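Local coordinates for CRISPR-associated protein CasA/Cse1 (Thermus thermophilus, PDB 4AN8) that acts as a subunit of the Cascade ribonucleoprotein complex in type I-E CRISPR adaptive immunity, and probably takes part in selecting foreign DNA, at residues P372-N377 / A446-E451; E379-M384 / A452-W457; E386-G391 / R431-A436. All blocks are in the same frame, centred on the assembly; numbering follows the deposited sequence.

In the fold
Helix 372-403 supplies one side of all three contacts, which follow it from its N-terminal end toward its middle. Contact 1 sets it against the loop between helices 429-446 and 453-476, contact 2 against the start of helix 453-476, and contact 3 against helix 429-446. Contacts 1 and 2 are partly buried and touch each other through Asn377 and Leu454, whereas contact 3 is buried, with its centre about 14 Å from that of contact 2. The chemistry shifts accordingly: an amide gripping a loop carbonyl, then an indole N-H meeting a helix carbonyl beside alanine and leucine, and finally two aromatic rings packed on a glycine with a water bridge.

Contact 1. Residues P372-N377 / A446-E451; sequences PKAEEN and ARVEEE
Asn377 reaches from helix 372-403 to the backbone of Val448, its ND2 lying 2.9 Å from Val448 O. The N-H...O angle of 168° makes this a nearly straight hydrogen bond, and the acceptor lies only 4° out of the Asn377 amide plane. Seen from the acceptor, the donor is tilted from the carbonyl plane. CG of Asn377 sits anti to its own carbonyl carbon (chi1 -72°), which places CG beside the backbone N.

The same oxygen receives a weaker C-H approach: Ala374 CA stands 3.5 Å from Val448 O. Asn377 CB is also near, at 3.4 Å from Val448 O, so one loop carbonyl is held by a polar donor and touched by two carbons of the helix. An apolar contact flanks it, Ala374 CB meeting Val448 CG1 at 3.7 Å. The other branch packs against the helix backbone, with Val448 CG2 3.5 Å from Ala374 O. The small alanine side chain goes with a close backbone approach, 4.3 Å between Ala374 CA and Glu449 CA. One residue before Ala374, Lys373 CG lies 3.5 Å from Glu449 O.

Further out, the Glu449 side chain starts out away from helix 372-403, and its OE2 is hydrogen-bonded to Gly368 N and Ser367 OG, which fixes the loop to the chain just before that helix. Glu450 O, near the Asn377 amide but badly angled for it, instead accepts a hydrogen bond from Ser453 OG. Pro366 touches both Val448 and Glu449. The loop thus links helix 429-446 to helix 453-476 while lying across the first turns of helix 372-403, and Asn377 also packs on Ser453 and Leu454 of helix 453-476.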
# COMPACT_ATOMS: atom_id res chain seq x y z
N PRO A 372 2.49 -25.39 0.86
CA PRO A 372 3.93 -25.70 0.87
C PRO A 372 4.55 -25.83 -0.52
O PRO A 372 5.68 -25.41 -0.74
CB PRO A 372 3.99 -27.06 1.59
CG PRO A 372 2.80 -27.05 2.49
CD PRO A 372 1.72 -26.32 1.71
N LYS A 373 3.81 -26.42 -1.45
CA LYS A 373 4.33 -26.60 -2.80
C LYS A 373 4.47 -25.25 -3.50
O LYS A 373 5.56 -24.91 -3.97
CB LYS A 373 3.43 -27.56 -3.61
CG LYS A 373 3.67 -27.56 -5.12
CD LYS A 373 5.15 -27.61 -5.50
CE LYS A 373 5.81 -28.92 -5.10
NZ LYS A 373 7.22 -28.99 -5.61
N ALA A 374 3.38 -24.48 -3.55
CA ALA A 374 3.45 -23.14 -4.11
C ALA A 374 4.54 -22.31 -3.43
O ALA A 374 5.31 -21.63 -4.10
CB ALA A 374 2.10 -22.45 -4.02
N GLU A 375 4.62 -22.36 -2.10
CA GLU A 375 5.62 -21.56 -1.41
C GLU A 375 7.01 -22.02 -1.83
O GLU A 375 7.91 -21.21 -2.02
CB GLU A 375 5.44 -21.62 0.11
CG GLU A 375 4.18 -20.88 0.58
CD GLU A 375 4.02 -20.79 2.09
OE1 GLU A 375 5.00 -21.01 2.83
OE2 GLU A 375 2.90 -20.48 2.53
N GLU A 376 7.16 -23.33 -2.00
CA GLU A 376 8.42 -23.93 -2.42
C GLU A 376 8.79 -23.43 -3.81
O GLU A 376 9.92 -23.00 -4.05
CB GLU A 376 8.30 -25.45 -2.41
CG GLU A 376 9.28 -26.18 -3.32
CD GLU A 376 8.93 -27.66 -3.48
OE1 GLU A 376 8.53 -28.30 -2.48
OE2 GLU A 376 9.06 -28.19 -4.61
N ASN A 377 7.82 -23.48 -4.73
CA ASN A 377 8.04 -22.97 -6.08
C ASN A 377 8.44 -21.50 -6.10
O ASN A 377 9.34 -21.10 -6.85
CB ASN A 377 6.82 -23.20 -6.96
CG ASN A 377 6.63 -24.65 -7.32
OD1 ASN A 377 7.60 -25.41 -7.33
ND2 ASN A 377 5.40 -25.05 -7.59
N ALA A 446 0.70 -16.40 -11.35
CA ALA A 446 -0.61 -17.01 -11.46
C ALA A 446 -0.55 -18.55 -11.46
O ALA A 446 -1.54 -19.21 -11.13
CB ALA A 446 -1.33 -16.49 -12.70
N ARG A 447 0.60 -19.13 -11.80
CA ARG A 447 0.69 -20.60 -11.87
C ARG A 447 1.62 -21.19 -10.80
O ARG A 447 2.13 -22.30 -10.95
CB ARG A 447 1.12 -21.04 -13.27
CG ARG A 447 0.23 -20.53 -14.38
CD ARG A 447 0.64 -21.07 -15.74
NE ARG A 447 0.31 -20.15 -16.82
CZ ARG A 447 0.59 -20.36 -18.11
NH1 ARG A 447 1.21 -21.48 -18.48
NH2 ARG A 447 0.25 -19.46 -19.02
N VAL A 448 1.82 -20.46 -9.72
CA VAL A 448 2.82 -20.85 -8.73
C VAL A 448 2.55 -22.23 -8.11
O VAL A 448 3.47 -22.86 -7.60
CB VAL A 448 3.01 -19.74 -7.63
CG1 VAL A 448 1.90 -19.80 -6.59
CG2 VAL A 448 4.39 -19.86 -6.99
N GLU A 449 1.31 -22.68 -8.15
CA GLU A 449 0.95 -23.97 -7.56
C GLU A 449 1.49 -25.15 -8.38
O GLU A 449 2.02 -26.11 -7.82
CB GLU A 449 -0.57 -24.10 -7.40
CG GLU A 449 -1.21 -23.02 -6.55
CD GLU A 449 -1.80 -21.86 -7.36
OE1 GLU A 449 -1.33 -21.61 -8.50
OE2 GLU A 449 -2.76 -21.21 -6.85
N GLU A 450 1.34 -25.07 -9.70
CA GLU A 450 1.78 -26.10 -10.62
C GLU A 450 3.29 -26.31 -10.62
O GLU A 450 4.05 -25.34 -10.62
CB GLU A 450 1.34 -25.74 -12.04
CG GLU A 450 -0.15 -25.52 -12.15
CD GLU A 450 -0.53 -24.65 -13.33
OE1 GLU A 450 0.06 -24.83 -14.42
OE2 GLU A 450 -1.42 -23.79 -13.15
N GLU A 451 3.71 -27.57 -10.64
CA GLU A 451 5.13 -27.93 -10.75
C GLU A 451 5.74 -27.40 -12.05
O GLU A 451 6.87 -26.93 -12.07
CB GLU A 451 5.29 -29.45 -10.72
CG GLU A 451 4.69 -30.13 -9.50
CD GLU A 451 4.77 -31.64 -9.60
OE1 GLU A 451 4.85 -32.16 -10.73
OE2 GLU A 451 4.77 -32.31 -8.54

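Contact 2. Residues E379-M384 / A452-W457; sequences EKALKM and ASLDLW
Leu454 is the first residue of segment 452-457 to touch helix 372-403, and it does so through one branch. Leu454 CD1 comes 3.8 Å from Ala381 N and 4.0 Å from Ala381 CB, resting against the helix backbone as well as the methyl group. The same methyl meets Lys380 at the base of its side chain, Leu454 CD1 lying 4.0 Å from Lys380 CB, while the remainder of the lysine leads away from the contact.

One turn later Trp457 makes the polar link. Its side chain starts out toward segment 379-384, with CG anti to the backbone N (chi1 -174°), and the indole meets both the methyl group and the backbone oxygen of Ala381. Ala381 CB lies over one face of the five-membered ring, a CH-pi contact of 3.8 Å from CB to the ring centroid of Trp457. At the indole nitrogen, Trp457 NE1 donates to Ala381 O at 2.6 Å. This hydrogen bond is short but bent, with an N-H...O angle of 134°, so its exact length is to be taken with reserve; NE1 stands above the carbonyl plane, and the oxygen is tilted from the plane of the indole. Ala381 thus meets the ring twice, with its methyl over the face and its oxygen near the nitrogen. Met384 adds a looser apolar touch, Met384 CE lying 4.3 Å from Trp457 CD1 and approaching the ring obliquely.

The two helix segments run nearly parallel, their axes 10.1 Å apart at an angle of 15°. Helix 429-446 packs against both: Phe444 touches Ala381 and its ring meets that of Trp457, and Leu437 also contacts Trp457. Met384 reaches Arg458 and Leu461 farther along helix 453-476, while Leu382 packs on Phe441 of helix 429-446.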
# COMPACT_ATOMS: atom_id res chain seq x y z
N GLU A 379 9.83 -19.76 -3.68
CA GLU A 379 11.18 -19.67 -3.13
C GLU A 379 12.24 -19.96 -4.21
O GLU A 379 13.20 -19.20 -4.38
CB GLU A 379 11.32 -20.64 -1.95
CG GLU A 379 12.48 -20.36 -1.01
CD GLU A 379 12.42 -21.21 0.27
OE1 GLU A 379 11.38 -21.87 0.51
OE2 GLU A 379 13.41 -21.23 1.03
N LYS A 380 12.07 -21.05 -4.94
CA LYS A 380 13.02 -21.41 -6.00
C LYS A 380 13.05 -20.36 -7.11
O LYS A 380 14.10 -19.94 -7.54
CB LYS A 380 12.67 -22.78 -6.62
CG LYS A 380 12.85 -23.99 -5.71
CD LYS A 380 12.50 -25.28 -6.46
CE LYS A 380 12.42 -26.50 -5.54
NZ LYS A 380 13.70 -26.74 -4.80
N ALA A 381 11.87 -19.99 -7.60
CA ALA A 381 11.75 -19.06 -8.71
C ALA A 381 12.52 -17.79 -8.39
O ALA A 381 13.25 -17.26 -9.22
CB ALA A 381 10.29 -18.72 -8.98
N LEU A 382 12.34 -17.29 -7.16
CA LEU A 382 12.93 -16.02 -6.80
C LEU A 382 14.43 -16.18 -6.59
O LEU A 382 15.19 -15.23 -6.77
CB LEU A 382 12.27 -15.45 -5.54
CG LEU A 382 11.24 -14.35 -5.78
CD1 LEU A 382 10.30 -14.75 -6.89
CD2 LEU A 382 10.48 -14.01 -4.49
N LYS A 383 14.84 -17.37 -6.20
CA LYS A 383 16.25 -17.62 -5.91
C LYS A 383 17.03 -17.68 -7.22
O LYS A 383 18.07 -17.04 -7.36
CB LYS A 383 16.41 -18.91 -5.10
CG LYS A 383 17.78 -19.10 -4.49
CD LYS A 383 17.81 -20.33 -3.59
CE LYS A 383 19.20 -20.61 -3.03
NZ LYS A 383 20.15 -21.09 -4.08
N MET A 384 16.52 -18.44 -8.18
CA MET A 384 17.09 -18.45 -9.51
C MET A 384 17.25 -17.02 -10.02
O MET A 384 18.35 -16.62 -10.42
CB MET A 384 16.22 -19.26 -10.47
CG MET A 384 16.13 -20.73 -10.11
SD MET A 384 14.72 -21.59 -10.85
CE MET A 384 15.00 -21.26 -12.59
N ALA A 452 4.97 -27.49 -13.13
CA ALA A 452 5.39 -27.03 -14.44
C ALA A 452 5.93 -25.59 -14.44
O ALA A 452 6.66 -25.19 -15.35
CB ALA A 452 4.21 -27.13 -15.42
N SER A 453 5.55 -24.82 -13.44
CA SER A 453 5.73 -23.36 -13.48
C SER A 453 7.20 -22.91 -13.40
O SER A 453 7.55 -21.90 -13.98
CB SER A 453 4.91 -22.68 -12.38
OG SER A 453 5.40 -23.02 -11.10
N LEU A 454 8.03 -23.66 -12.69
CA LEU A 454 9.45 -23.32 -12.61
C LEU A 454 10.06 -23.29 -14.00
O LEU A 454 10.90 -22.43 -14.31
CB LEU A 454 10.23 -24.34 -11.78
CG LEU A 454 10.37 -24.10 -10.28
CD1 LEU A 454 10.40 -22.60 -9.95
CD2 LEU A 454 9.25 -24.82 -9.54
N ASP A 455 9.63 -24.22 -14.84
CA ASP A 455 10.15 -24.33 -16.19
C ASP A 455 9.80 -23.10 -17.01
O ASP A 455 10.65 -22.58 -17.74
CB ASP A 455 9.63 -25.60 -16.87
CG ASP A 455 10.09 -26.87 -16.16
OD1 ASP A 455 11.27 -26.93 -15.75
OD2 ASP A 455 9.26 -27.79 -16.01
N LEU A 456 8.57 -22.63 -16.91
CA LEU A 456 8.19 -21.40 -17.58
C LEU A 456 9.10 -20.26 -17.10
O LEU A 456 9.53 -19.41 -17.88
CB LEU A 456 6.72 -21.06 -17.33
CG LEU A 456 5.70 -21.87 -18.13
CD1 LEU A 456 6.03 -21.83 -19.62
CD2 LEU A 456 5.62 -23.31 -17.63
N TRP A 457 9.40 -20.26 -15.81
CA TRP A 457 10.17 -19.18 -15.22
C TRP A 457 11.58 -19.20 -15.79
O TRP A 457 12.13 -18.16 -16.18
CB TRP A 457 10.19 -19.32 -13.71
CG TRP A 457 10.84 -18.19 -12.98
CD1 TRP A 457 11.89 -18.28 -12.13
CD2 TRP A 457 10.45 -16.80 -13.00
NE1 TRP A 457 12.20 -17.04 -11.63
CE2 TRP A 457 11.34 -16.11 -12.15
CE3 TRP A 457 9.46 -16.08 -13.68
CZ2 TRP A 457 11.25 -14.74 -11.94
CZ3 TRP A 457 9.38 -14.71 -13.49
CH2 TRP A 457 10.28 -14.05 -12.62

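Contact 3. Residues E386-G391 / R431-A436; sequences EELGQG and RLYWHA
Trp434 and Tyr433, side by side on helix 429-446, both turn their rings to helix 372-403. One indole face carries Tyr433 CD2, 3.7 Å above the plane and over its centre; Trp434 NE1 in turn lies in plane at the edge of the Tyr433 ring. Also at the indole edge is water 1, which accepts from Trp434 NE1 at 2.9 Å and donates to Gly389 O at 2.8 Å, bridging side chain to helix backbone. The Glu386 carboxylate comes to the far end of the indole, Glu386 OE2 3.9 Å from Trp434 CH2, with the two planes 38° apart. Arg305 joins this pair, through a salt bridge to Glu386 OE1 and a cation-pi contact with Trp434.

Tyr433 CE2 and Trp434 CZ2 both close on Gly389 CA, at 3.5 and 4.2 Å, an approach that depends on glycine's lack of a side chain. On the other side of the phenol, Tyr433 CE1 lies 3.5 Å from Leu388 CD2, and Tyr433 OH is 3.3 Å from Leu388 CB. That hydroxyl is hydrogen-bonded to Ala385 O, which satisfies its polar end among apolar neighbours.

The segments run antiparallel, at 160°, and Leu461 and Ala464 of helix 453-476 also pack on Tyr433. This is interior helix-helix packing of the four-helix bundle that forms the C-terminal domain of Cse1 proteins.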
# COMPACT_ATOMS: atom_id res chain seq x y z
N GLU A 386 17.37 -14.22 -8.55
CA GLU A 386 18.38 -13.43 -7.82
C GLU A 386 19.82 -13.86 -8.14
O GLU A 386 20.72 -13.02 -8.19
CB GLU A 386 18.17 -13.43 -6.30
CG GLU A 386 16.88 -12.75 -5.81
CD GLU A 386 16.92 -11.22 -5.90
OE1 GLU A 386 18.01 -10.63 -6.05
OE2 GLU A 386 15.84 -10.58 -5.83
N GLU A 387 20.03 -15.15 -8.35
CA GLU A 387 21.38 -15.62 -8.61
C GLU A 387 21.84 -15.13 -9.98
O GLU A 387 22.95 -14.64 -10.14
CB GLU A 387 21.45 -17.15 -8.52
CG GLU A 387 21.39 -17.68 -7.09
CD GLU A 387 21.46 -19.20 -7.01
OE1 GLU A 387 21.63 -19.85 -8.06
OE2 GLU A 387 21.34 -19.73 -5.88
N LEU A 388 20.96 -15.27 -10.96
CA LEU A 388 21.25 -14.81 -12.30
C LEU A 388 21.51 -13.30 -12.29
O LEU A 388 22.50 -12.83 -12.86
CB LEU A 388 20.11 -15.19 -13.22
CG LEU A 388 20.19 -14.67 -14.64
CD1 LEU A 388 21.53 -15.04 -15.24
CD2 LEU A 388 19.07 -15.24 -15.45
N GLY A 389 20.65 -12.55 -11.59
CA GLY A 389 20.76 -11.10 -11.54
C GLY A 389 22.05 -10.66 -10.88
O GLY A 389 22.60 -9.60 -11.21
N GLN A 390 22.54 -11.47 -9.95
CA GLN A 390 23.82 -11.21 -9.30
C GLN A 390 24.98 -11.48 -10.29
O GLN A 390 25.96 -10.73 -10.37
CB GLN A 390 23.94 -12.07 -8.04
CG GLN A 390 24.85 -11.50 -6.96
CD GLN A 390 24.32 -10.21 -6.34
OE1 GLN A 390 23.14 -9.86 -6.50
NE2 GLN A 390 25.19 -9.49 -5.64
N GLY A 391 24.86 -12.57 -11.05
CA GLY A 391 25.79 -12.87 -12.12
C GLY A 391 25.83 -11.74 -13.13
O GLY A 391 26.91 -11.31 -13.54
N ARG A 431 19.02 -3.28 -15.58
CA ARG A 431 17.73 -2.63 -15.76
C ARG A 431 16.82 -3.45 -16.66
O ARG A 431 15.65 -3.65 -16.34
CB ARG A 431 17.91 -1.21 -16.30
CG ARG A 431 16.62 -0.44 -16.52
CD ARG A 431 16.89 1.02 -16.89
NE ARG A 431 17.71 1.19 -18.10
CZ ARG A 431 17.25 1.07 -19.34
NH1 ARG A 431 15.98 0.76 -19.57
NH2 ARG A 431 18.07 1.25 -20.37
N LEU A 432 17.35 -3.96 -17.77
CA LEU A 432 16.48 -4.69 -18.70
C LEU A 432 16.14 -6.11 -18.25
O LEU A 432 15.03 -6.58 -18.46
CB LEU A 432 17.06 -4.70 -20.12
CG LEU A 432 16.63 -3.51 -20.96
CD1 LEU A 432 17.50 -2.31 -20.62
CD2 LEU A 432 16.72 -3.83 -22.44
N TYR A 433 17.10 -6.79 -17.64
CA TYR A 433 16.82 -8.09 -17.04
C TYR A 433 15.60 -7.96 -16.11
O TYR A 433 14.59 -8.62 -16.30
CB TYR A 433 18.06 -8.56 -16.28
CG TYR A 433 17.86 -9.82 -15.47
CD1 TYR A 433 17.60 -11.03 -16.09
CD2 TYR A 433 17.96 -9.81 -14.08
CE1 TYR A 433 17.42 -12.19 -15.37
CE2 TYR A 433 17.79 -10.98 -13.34
CZ TYR A 433 17.53 -12.16 -13.99
OH TYR A 433 17.36 -13.33 -13.28
N TRP A 434 15.70 -7.08 -15.12
CA TRP A 434 14.61 -6.91 -14.14
C TRP A 434 13.32 -6.40 -14.76
O TRP A 434 12.23 -6.89 -14.46
CB TRP A 434 15.08 -6.03 -12.99
CG TRP A 434 16.08 -6.74 -12.15
CD1 TRP A 434 17.38 -6.40 -11.98
CD2 TRP A 434 15.87 -7.94 -11.38
NE1 TRP A 434 17.99 -7.31 -11.14
CE2 TRP A 434 17.08 -8.25 -10.76
CE3 TRP A 434 14.76 -8.76 -11.15
CZ2 TRP A 434 17.23 -9.38 -9.93
CZ3 TRP A 434 14.90 -9.87 -10.32
CH2 TRP A 434 16.12 -10.17 -9.72
N HIS A 435 13.43 -5.42 -15.66
CA HIS A 435 12.25 -4.93 -16.36
C HIS A 435 11.54 -6.04 -17.13
O HIS A 435 10.30 -6.13 -17.14
CB HIS A 435 12.60 -3.80 -17.31
CG HIS A 435 11.42 -3.24 -18.04
ND1 HIS A 435 10.89 -2.00 -17.76
CD2 HIS A 435 10.65 -3.78 -19.01
CE1 HIS A 435 9.85 -1.79 -18.54
NE2 HIS A 435 9.68 -2.85 -19.31
N ALA A 436 12.31 -6.90 -17.78
CA ALA A 436 11.71 -8.01 -18.51
C ALA A 436 10.99 -8.95 -17.56
O ALA A 436 9.92 -9.46 -17.88
CB ALA A 436 12.75 -8.78 -19.29
O HOH W 1 20.83 -7.52 -10.86